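Local coordinates for protein A49R (Vaccinia virus, PDB 4D5T) that inhibits host NF-kappa-B activation by binding BTRC, which diminishes ubiquitination of NFKBIA and keeps p65/RELA in the cytoplasm, at residues A[34-39]-A[100-105]; A[81-86]-A[106-111]. All coordinates share one frame; numbering follows the deposited sequence.

Contact 1: A[34-39]-A[100-105]; sequences KDIVNF and DAIITL
I102 brings its two branches against two different partners, the aromatic ring of F39 and the methyl branch of I36. Its CG2 methyl meets the CD2-CE2 bond of the ring, approaching obliquely, 3.7 Å from F39 CD2 and only slightly farther from CE2. The other branch turns to I36, whose CG2 lies 4.0 Å from I102 CD1 and about equally far from I102 CG1. In both pairs the side chains cross at about a right angle, and I102 is the residue common to both. The first torsion of I102 explains this division: at -70° it sets CG2 opposite the backbone N and CG1 opposite the carbonyl carbon, spreading the two arms. F39 reaches across because its CG also stands opposite the backbone N (chi1 174°). These residues join helix 29-40 to helix 95-109 near the centre of the all-helical Bcl-2-like fold of A49, where beta-branched isoleucines and a phenylalanine suit a buried interface made without polar groups. I36 and I102 are the nearest residues along the two backbones, with CA atoms 7.7 Å apart. F39 also packs on I51 and L54 of helix 49-61, and its ring takes part in a cation-pi interaction with K106. Loop residues add to the packing, I131 against I36 and F90 against I102.

Contact 2: A[81-86]-A[106-111]; sequences DCIVNK and KYIMNN
I108 points its side chain at helix 76-87 and ends against C82 and I83. From the backbone, CB already leads toward helix 76-87, and the branches divide there. CG2 stands opposite the backbone N, while CG1 is opposite the carbonyl carbon (chi1 -67°) and carries the chain onward. A nearly extended second torsion, 175°, then pushes CD1 out to the full length of the residue. This terminal methyl makes the closest approach to both partners. In the conformer of C82 described here, one of two deposited, CD1 lies 3.7 Å from C82 SG, a small, polarisable thiol that suits a partly exposed helix face. The same methyl lies 4.2 Å from I83 CG1, and the directions to the two atoms, seen from CD1, are about 86° apart. The CA atoms of I83 and I108 are 8.8 Å apart, a gap that the extended isoleucine arm spans. Helix 112-126 joins the packing: F114 touches I108, and the branched chain of I83 also packs on Y118 and L122. The contact thus joins helix 76-87 to the C-terminal end of helix 95-109. A thiol sulfur and an aliphatic carbon meet one methyl through dispersion and partial burial, with no hydrogen bond between the two segments, which implies an association that depends on shape and exclusion of water; its cysteine half is the less certain, given the alternate conformer.

Helix 95-109 serves both contacts, turning I102 to helix 29-40 in contact 1 and I108 to helix 76-87 in contact 2, with centres about 10 Å apart. Contact 1 is core: its touching residues are all buried and its centre is about 4 Å from the centre of the chain. The centre of contact 2 is about 12 Å from it; this contact is partly buried and covers less surface, and its partners for I108 are a cysteine and an isoleucine, where contact 1 has a phenylalanine and an isoleucine. Both are apolar, but a charged pair ties them together: K86 of 81-86 forms a salt bridge with D100 of 100-105, its NZ 2.7 Å from D100 OD2.

Contact 1: A[34-39]-A[100-105]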
ATOM      1  N   LYS A  34       5.733  -1.977 -10.690  1.00 23.28           N
ATOM      2  CA  LYS A  34       6.974  -1.170 -10.356  1.00 23.49           C
ATOM      3  C   LYS A  34       6.639  -0.020  -9.431  1.00 23.42           C
ATOM      4  O   LYS A  34       7.360   0.263  -8.526  1.00 23.52           O
ATOM      5  CB  LYS A  34       7.835  -0.686 -11.577  1.00 27.79           C
ATOM      6  N   ASP A  35       5.508   0.673  -9.676  1.00 24.97           N
ATOM      7  CA  ASP A  35       5.068   1.791  -8.814  1.00 24.29           C
ATOM      8  C   ASP A  35       4.751   1.329  -7.403  1.00 22.83           C
ATOM      9  O   ASP A  35       5.086   1.993  -6.426  1.00 22.91           O
ATOM     10  CB  ASP A  35       3.841   2.492  -9.429  1.00 24.40           C
ATOM     11  CG  ASP A  35       4.169   3.351 -10.670  1.00 27.79           C
ATOM     12  OD1 ASP A  35       5.374   3.708 -10.872  1.00 29.38           O
ATOM     13  OD2 ASP A  35       3.201   3.723 -11.379  1.00 26.36           O
ATOM     14  N   ILE A  36       4.138   0.148  -7.266  1.00 21.68           N
ATOM     15  CA  ILE A  36       3.893  -0.434  -5.938  1.00 22.55           C
ATOM     16  C   ILE A  36       5.203  -0.701  -5.208  1.00 22.77           C
ATOM     17  O   ILE A  36       5.344  -0.327  -4.034  1.00 24.41           O
ATOM     18  CB  ILE A  36       2.978  -1.691  -6.058  1.00 22.44           C
ATOM     19  CG1 ILE A  36       1.579  -1.246  -6.475  1.00 22.18           C
ATOM     20  CG2 ILE A  36       2.926  -2.421  -4.725  1.00 22.62           C
ATOM     21  CD1 ILE A  36       0.650  -2.374  -6.860  1.00 23.27           C
ATOM     22  N   VAL A  37       6.171  -1.317  -5.896  1.00 22.94           N
ATOM     23  CA  VAL A  37       7.501  -1.581  -5.315  1.00 23.74           C
ATOM     24  C   VAL A  37       8.131  -0.249  -4.840  1.00 24.72           C
ATOM     25  O   VAL A  37       8.627  -0.125  -3.709  1.00 25.66           O
ATOM     26  CB  VAL A  37       8.450  -2.311  -6.283  1.00 24.98           C
ATOM     27  CG1 VAL A  37       9.881  -2.400  -5.686  1.00 26.86           C
ATOM     28  CG2 VAL A  37       7.933  -3.712  -6.549  1.00 24.82           C
ATOM     29  N   ASN A  38       8.109   0.720  -5.718  1.00 25.91           N
ATOM     30  CA  ASN A  38       8.687   2.025  -5.374  1.00 27.80           C
ATOM     31  C   ASN A  38       7.999   2.673  -4.153  1.00 25.97           C
ATOM     32  O   ASN A  38       8.663   3.275  -3.333  1.00 26.57           O
ATOM     33  CB  ASN A  38       8.720   2.927  -6.596  1.00 28.20           C
ATOM     34  CG  ASN A  38       9.832   2.531  -7.596  1.00 31.39           C
ATOM     35  OD1 ASN A  38      10.845   2.009  -7.213  1.00 31.07           O
ATOM     36  ND2 ASN A  38       9.690   2.930  -8.835  1.00 33.20           N
ATOM     37  N   PHE A  39       6.680   2.584  -4.053  1.00 23.65           N
ATOM     38  CA  PHE A  39       5.980   3.075  -2.862  1.00 24.12           C
ATOM     39  C   PHE A  39       6.513   2.356  -1.576  1.00 24.41           C
ATOM     40  O   PHE A  39       6.781   3.002  -0.545  1.00 25.87           O
ATOM     41  CB  PHE A  39       4.459   2.840  -2.995  1.00 22.89           C
ATOM     42  CG  PHE A  39       3.689   3.181  -1.747  1.00 24.61           C
ATOM     43  CD1 PHE A  39       3.449   4.518  -1.408  1.00 24.81           C
ATOM     44  CD2 PHE A  39       3.286   2.177  -0.870  1.00 22.60           C
ATOM     45  CE1 PHE A  39       2.727   4.826  -0.238  1.00 25.18           C
ATOM     46  CE2 PHE A  39       2.636   2.481   0.304  1.00 24.81           C
ATOM     47  CZ  PHE A  39       2.354   3.801   0.645  1.00 23.84           C
ATOM     48  N   ASP A 100      -3.402  -3.464   3.107  1.00 24.28           N
ATOM     49  CA  ASP A 100      -2.684  -3.775   4.372  1.00 24.85           C
ATOM     50  C   ASP A 100      -1.316  -4.406   4.116  1.00 24.34           C
ATOM     51  O   ASP A 100      -0.321  -4.044   4.785  1.00 26.27           O
ATOM     52  CB  ASP A 100      -3.585  -4.721   5.223  1.00 25.83           C
ATOM     53  CG  ASP A 100      -2.927  -5.154   6.543  1.00 30.26           C
ATOM     54  OD1 ASP A 100      -2.694  -4.313   7.402  1.00 31.33           O
ATOM     55  OD2 ASP A 100      -2.600  -6.323   6.682  1.00 32.50           O
ATOM     56  N   ALA A 101      -1.228  -5.356   3.164  1.00 22.10           N
ATOM     57  CA  ALA A 101       0.015  -5.966   2.844  1.00 23.18           C
ATOM     58  C   ALA A 101       1.032  -4.961   2.347  1.00 22.68           C
ATOM     59  O   ALA A 101       2.187  -4.966   2.822  1.00 21.48           O
ATOM     60  CB  ALA A 101      -0.154  -7.104   1.820  1.00 23.44           C
ATOM     61  N   ILE A 102       0.642  -4.092   1.410  1.00 21.09           N
ATOM     62  CA  ILE A 102       1.536  -3.113   0.872  1.00 22.25           C
ATOM     63  C   ILE A 102       2.061  -2.156   1.959  1.00 22.88           C
ATOM     64  O   ILE A 102       3.246  -1.896   1.998  1.00 23.99           O
ATOM     65  CB  ILE A 102       0.854  -2.314  -0.276  1.00 20.35           C
ATOM     66  CG1 ILE A 102       0.665  -3.243  -1.507  1.00 20.17           C
ATOM     67  CG2 ILE A 102       1.680  -1.158  -0.705  1.00 20.88           C
ATOM     68  CD1 ILE A 102      -0.362  -2.739  -2.511  1.00 20.35           C
ATOM     69  N   ILE A 103       1.162  -1.674   2.810  1.00 22.58           N
ATOM     70  CA  ILE A 103       1.544  -0.752   3.867  1.00 24.38           C
ATOM     71  C   ILE A 103       2.422  -1.435   4.889  1.00 25.55           C
ATOM     72  O   ILE A 103       3.434  -0.865   5.317  1.00 25.00           O
ATOM     73  CB  ILE A 103       0.287  -0.145   4.477  1.00 26.49           C
ATOM     74  CG1 ILE A 103      -0.231   0.894   3.474  1.00 27.06           C
ATOM     75  CG2 ILE A 103       0.573   0.440   5.841  1.00 28.76           C
ATOM     76  CD1 ILE A 103      -1.540   1.488   3.878  1.00 29.59           C
ATOM     77  N   THR A 104       2.115  -2.687   5.212  1.00 23.92           N
ATOM     78  CA  THR A 104       2.974  -3.463   6.143  1.00 24.35           C
ATOM     79  C   THR A 104       4.386  -3.647   5.568  1.00 24.06           C
ATOM     80  O   THR A 104       5.401  -3.469   6.292  1.00 25.18           O
ATOM     81  CB  THR A 104       2.373  -4.847   6.436  1.00 25.32           C
ATOM     82  OG1 THR A 104       1.128  -4.676   7.122  1.00 25.96           O
ATOM     83  CG2 THR A 104       3.314  -5.650   7.352  1.00 27.15           C
ATOM     84  N   LEU A 105       4.477  -3.952   4.282  1.00 22.03           N
ATOM     85  CA  LEU A 105       5.768  -4.115   3.636  1.00 22.99           C
ATOM     86  C   LEU A 105       6.544  -2.781   3.693  1.00 24.29           C
ATOM     87  O   LEU A 105       7.777  -2.765   3.860  1.00 26.75           O
ATOM     88  CB  LEU A 105       5.641  -4.649   2.187  1.00 22.41           C
ATOM     89  CG  LEU A 105       5.109  -6.105   2.167  1.00 23.68           C
ATOM     90  CD1 LEU A 105       4.826  -6.540   0.751  1.00 24.37           C
ATOM     91  CD2 LEU A 105       5.979  -7.123   2.799  1.00 24.23           C
TER

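Contact 2: A[81-86]-A[106-111]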
ATOM      1  N   ASP A  81       7.818 -14.702   8.665  0.53 33.71           N
ATOM      2  CA  ASP A  81       6.417 -15.085   8.824  0.53 34.13           C
ATOM      3  C   ASP A  81       5.480 -13.973   8.361  0.53 32.27           C
ATOM      4  O   ASP A  81       4.523 -14.205   7.665  0.53 30.10           O
ATOM      5  CB  ASP A  81       6.119 -15.364  10.269  0.53 35.88           C
ATOM      6  CG  ASP A  81       4.706 -15.945  10.471  0.53 37.75           C
ATOM      7  OD1 ASP A  81       4.486 -17.131  10.200  0.53 39.02           O
ATOM      8  OD2 ASP A  81       3.833 -15.212  10.956  0.53 37.90           O
ATOM      9  N   CYS A  82       5.757 -12.715   8.812  0.53 33.76           N
ATOM     10  CA  CYS A  82       4.962 -11.576   8.354  0.53 32.30           C
ATOM     11  C   CYS A  82       4.939 -11.388   6.834  0.53 30.86           C
ATOM     12  O   CYS A  82       3.856 -11.279   6.213  0.53 29.20           O
ATOM     13  CB  CYS A  82       5.497 -10.348   8.970  0.53 34.07           C
ATOM     14  SG  CYS A  82       4.632  -8.891   8.476  0.53 33.41           S
ATOM     15  N   ILE A  83       6.115 -11.438   6.232  1.00 30.45           N
ATOM     16  CA  ILE A  83       6.240 -11.291   4.750  1.00 32.39           C
ATOM     17  C   ILE A  83       5.484 -12.319   4.003  1.00 30.50           C
ATOM     18  O   ILE A  83       4.622 -12.002   3.169  1.00 29.44           O
ATOM     19  CB  ILE A  83       7.699 -11.342   4.270  1.00 33.40           C
ATOM     20  CG1 ILE A  83       8.365 -10.053   4.687  1.00 37.52           C
ATOM     21  CG2 ILE A  83       7.746 -11.524   2.742  1.00 32.76           C
ATOM     22  CD1 ILE A  83       9.866 -10.060   4.514  1.00 37.44           C
ATOM     23  N   VAL A  84       5.687 -13.579   4.364  1.00 31.82           N
ATOM     24  CA  VAL A  84       4.963 -14.652   3.701  1.00 30.02           C
ATOM     25  C   VAL A  84       3.482 -14.544   3.904  1.00 32.95           C
ATOM     26  O   VAL A  84       2.717 -14.726   2.955  1.00 29.32           O
ATOM     27  CB  VAL A  84       5.510 -16.039   4.109  1.00 34.17           C
ATOM     28  CG1 VAL A  84       4.734 -17.151   3.510  1.00 32.60           C
ATOM     29  CG2 VAL A  84       6.975 -16.179   3.681  1.00 38.57           C
ATOM     30  N   ASN A  85       3.049 -14.287   5.144  1.00 33.93           N
ATOM     31  CA  ASN A  85       1.596 -14.119   5.451  1.00 32.49           C
ATOM     32  C   ASN A  85       0.978 -13.000   4.633  1.00 30.98           C
ATOM     33  O   ASN A  85      -0.033 -13.191   4.018  1.00 30.94           O
ATOM     34  CB  ASN A  85       1.436 -13.834   6.964  1.00 38.21           C
ATOM     35  CG  ASN A  85      -0.012 -13.565   7.393  1.00 45.81           C
ATOM     36  OD1 ASN A  85      -0.607 -12.558   7.070  1.00 51.81           O
ATOM     37  ND2 ASN A  85      -0.552 -14.454   8.176  1.00 52.81           N
ATOM     38  N   LYS A  86       1.596 -11.821   4.612  1.00 30.55           N
ATOM     39  CA  LYS A  86       0.962 -10.671   3.937  1.00 27.83           C
ATOM     40  C   LYS A  86       0.997 -10.835   2.396  1.00 27.54           C
ATOM     41  O   LYS A  86       0.036 -10.506   1.706  1.00 26.05           O
ATOM     42  CB  LYS A  86       1.656  -9.388   4.276  1.00 26.61           C
ATOM     43  CG  LYS A  86       1.573  -8.916   5.738  1.00 30.90           C
ATOM     44  CD  LYS A  86       0.189  -8.778   6.289  1.00 29.61           C
ATOM     45  CE  LYS A  86       0.226  -8.113   7.646  1.00 32.98           C
ATOM     46  NZ  LYS A  86      -1.143  -7.992   8.197  1.00 32.54           N
ATOM     47  N   LYS A 106       5.872  -1.655   3.491  1.00 24.79           N
ATOM     48  CA  LYS A 106       6.500  -0.340   3.610  1.00 26.04           C
ATOM     49  C   LYS A 106       7.027  -0.126   5.026  1.00 25.92           C
ATOM     50  O   LYS A 106       8.184   0.289   5.197  1.00 27.78           O
ATOM     51  CB  LYS A 106       5.526   0.789   3.193  1.00 25.30           C
ATOM     52  CG  LYS A 106       6.149   2.160   3.352  1.00 28.31           C
ATOM     53  CD  LYS A 106       5.342   3.261   2.711  1.00 30.01           C
ATOM     54  CE  LYS A 106       6.054   4.584   3.054  1.00 36.18           C
ATOM     55  NZ  LYS A 106       5.617   5.715   2.259  1.00 40.12           N
ATOM     56  N   TYR A 107       6.268  -0.517   6.048  1.00 26.94           N
ATOM     57  CA  TYR A 107       6.814  -0.396   7.416  1.00 28.94           C
ATOM     58  C   TYR A 107       8.084  -1.216   7.589  1.00 30.78           C
ATOM     59  O   TYR A 107       9.052  -0.817   8.280  1.00 35.16           O
ATOM     60  CB  TYR A 107       5.817  -0.824   8.482  1.00 29.19           C
ATOM     61  CG  TYR A 107       4.540  -0.072   8.586  1.00 30.27           C
ATOM     62  CD1 TYR A 107       4.488   1.336   8.523  1.00 30.60           C
ATOM     63  CD2 TYR A 107       3.362  -0.752   8.876  1.00 32.83           C
ATOM     64  CE1 TYR A 107       3.282   2.025   8.634  1.00 31.25           C
ATOM     65  CE2 TYR A 107       2.158  -0.061   8.978  1.00 34.17           C
ATOM     66  CZ  TYR A 107       2.141   1.322   8.892  1.00 31.72           C
ATOM     67  OH  TYR A 107       0.951   1.954   9.088  1.00 37.01           O
ATOM     68  N   ILE A 108       8.073  -2.433   7.045  1.00 32.54           N
ATOM     69  CA  ILE A 108       9.184  -3.362   7.203  1.00 31.23           C
ATOM     70  C   ILE A 108      10.408  -2.834   6.461  1.00 30.29           C
ATOM     71  O   ILE A 108      11.529  -2.846   7.016  1.00 30.38           O
ATOM     72  CB  ILE A 108       8.847  -4.774   6.714  1.00 30.57           C
ATOM     73  CG1 ILE A 108       7.773  -5.401   7.603  1.00 32.60           C
ATOM     74  CG2 ILE A 108      10.110  -5.653   6.698  1.00 31.41           C
ATOM     75  CD1 ILE A 108       7.339  -6.733   7.074  1.00 31.83           C
ATOM     76  N   MET A 109      10.191  -2.267   5.277  1.00 29.10           N
ATOM     77  CA  MET A 109      11.290  -1.618   4.515  1.00 29.95           C
ATOM     78  C   MET A 109      11.768  -0.294   5.115  1.00 29.92           C
ATOM     79  O   MET A 109      12.862   0.180   4.790  1.00 29.46           O
ATOM     80  CB  MET A 109      10.901  -1.400   3.054  1.00 30.11           C
ATOM     81  CG  MET A 109      10.684  -2.675   2.231  1.00 31.17           C
ATOM     82  SD  MET A 109      12.052  -3.807   2.100  1.00 30.43           S
ATOM     83  CE  MET A 109      11.846  -4.840   3.497  1.00 28.15           C
ATOM     84  N   ASN A 110      11.003   0.291   6.032  1.00 31.94           N
ATOM     85  CA  ASN A 110      11.475   1.469   6.851  1.00 35.15           C
ATOM     86  C   ASN A 110      12.574   1.078   7.863  1.00 33.99           C
ATOM     87  O   ASN A 110      13.173   1.942   8.450  1.00 37.87           O
ATOM     88  CB  ASN A 110      10.310   2.165   7.632  1.00 36.15           C
ATOM     89  CG  ASN A 110       9.264   2.864   6.729  1.00 36.98           C
ATOM     90  OD1 ASN A 110       9.528   3.236   5.587  1.00 38.16           O
ATOM     91  ND2 ASN A 110       8.038   3.053   7.279  1.00 38.98           N
ATOM     92  N   ASN A 111      12.792  -0.231   8.076  1.00 34.57           N
ATOM     93  CA  ASN A 111      13.870  -0.779   8.967  1.00 36.19           C
ATOM     94  C   ASN A 111      15.080  -1.113   8.095  1.00 36.05           C
ATOM     95  O   ASN A 111      15.046  -2.034   7.303  1.00 34.53           O
ATOM     96  CB  ASN A 111      13.353  -2.033   9.697  1.00 36.38           C
ATOM     97  CG  ASN A 111      14.362  -2.690  10.614  1.00 39.54           C
ATOM     98  OD1 ASN A 111      15.395  -3.219  10.177  1.00 39.82           O
ATOM     99  ND2 ASN A 111      14.101  -2.600  11.917  1.00 40.32           N
TER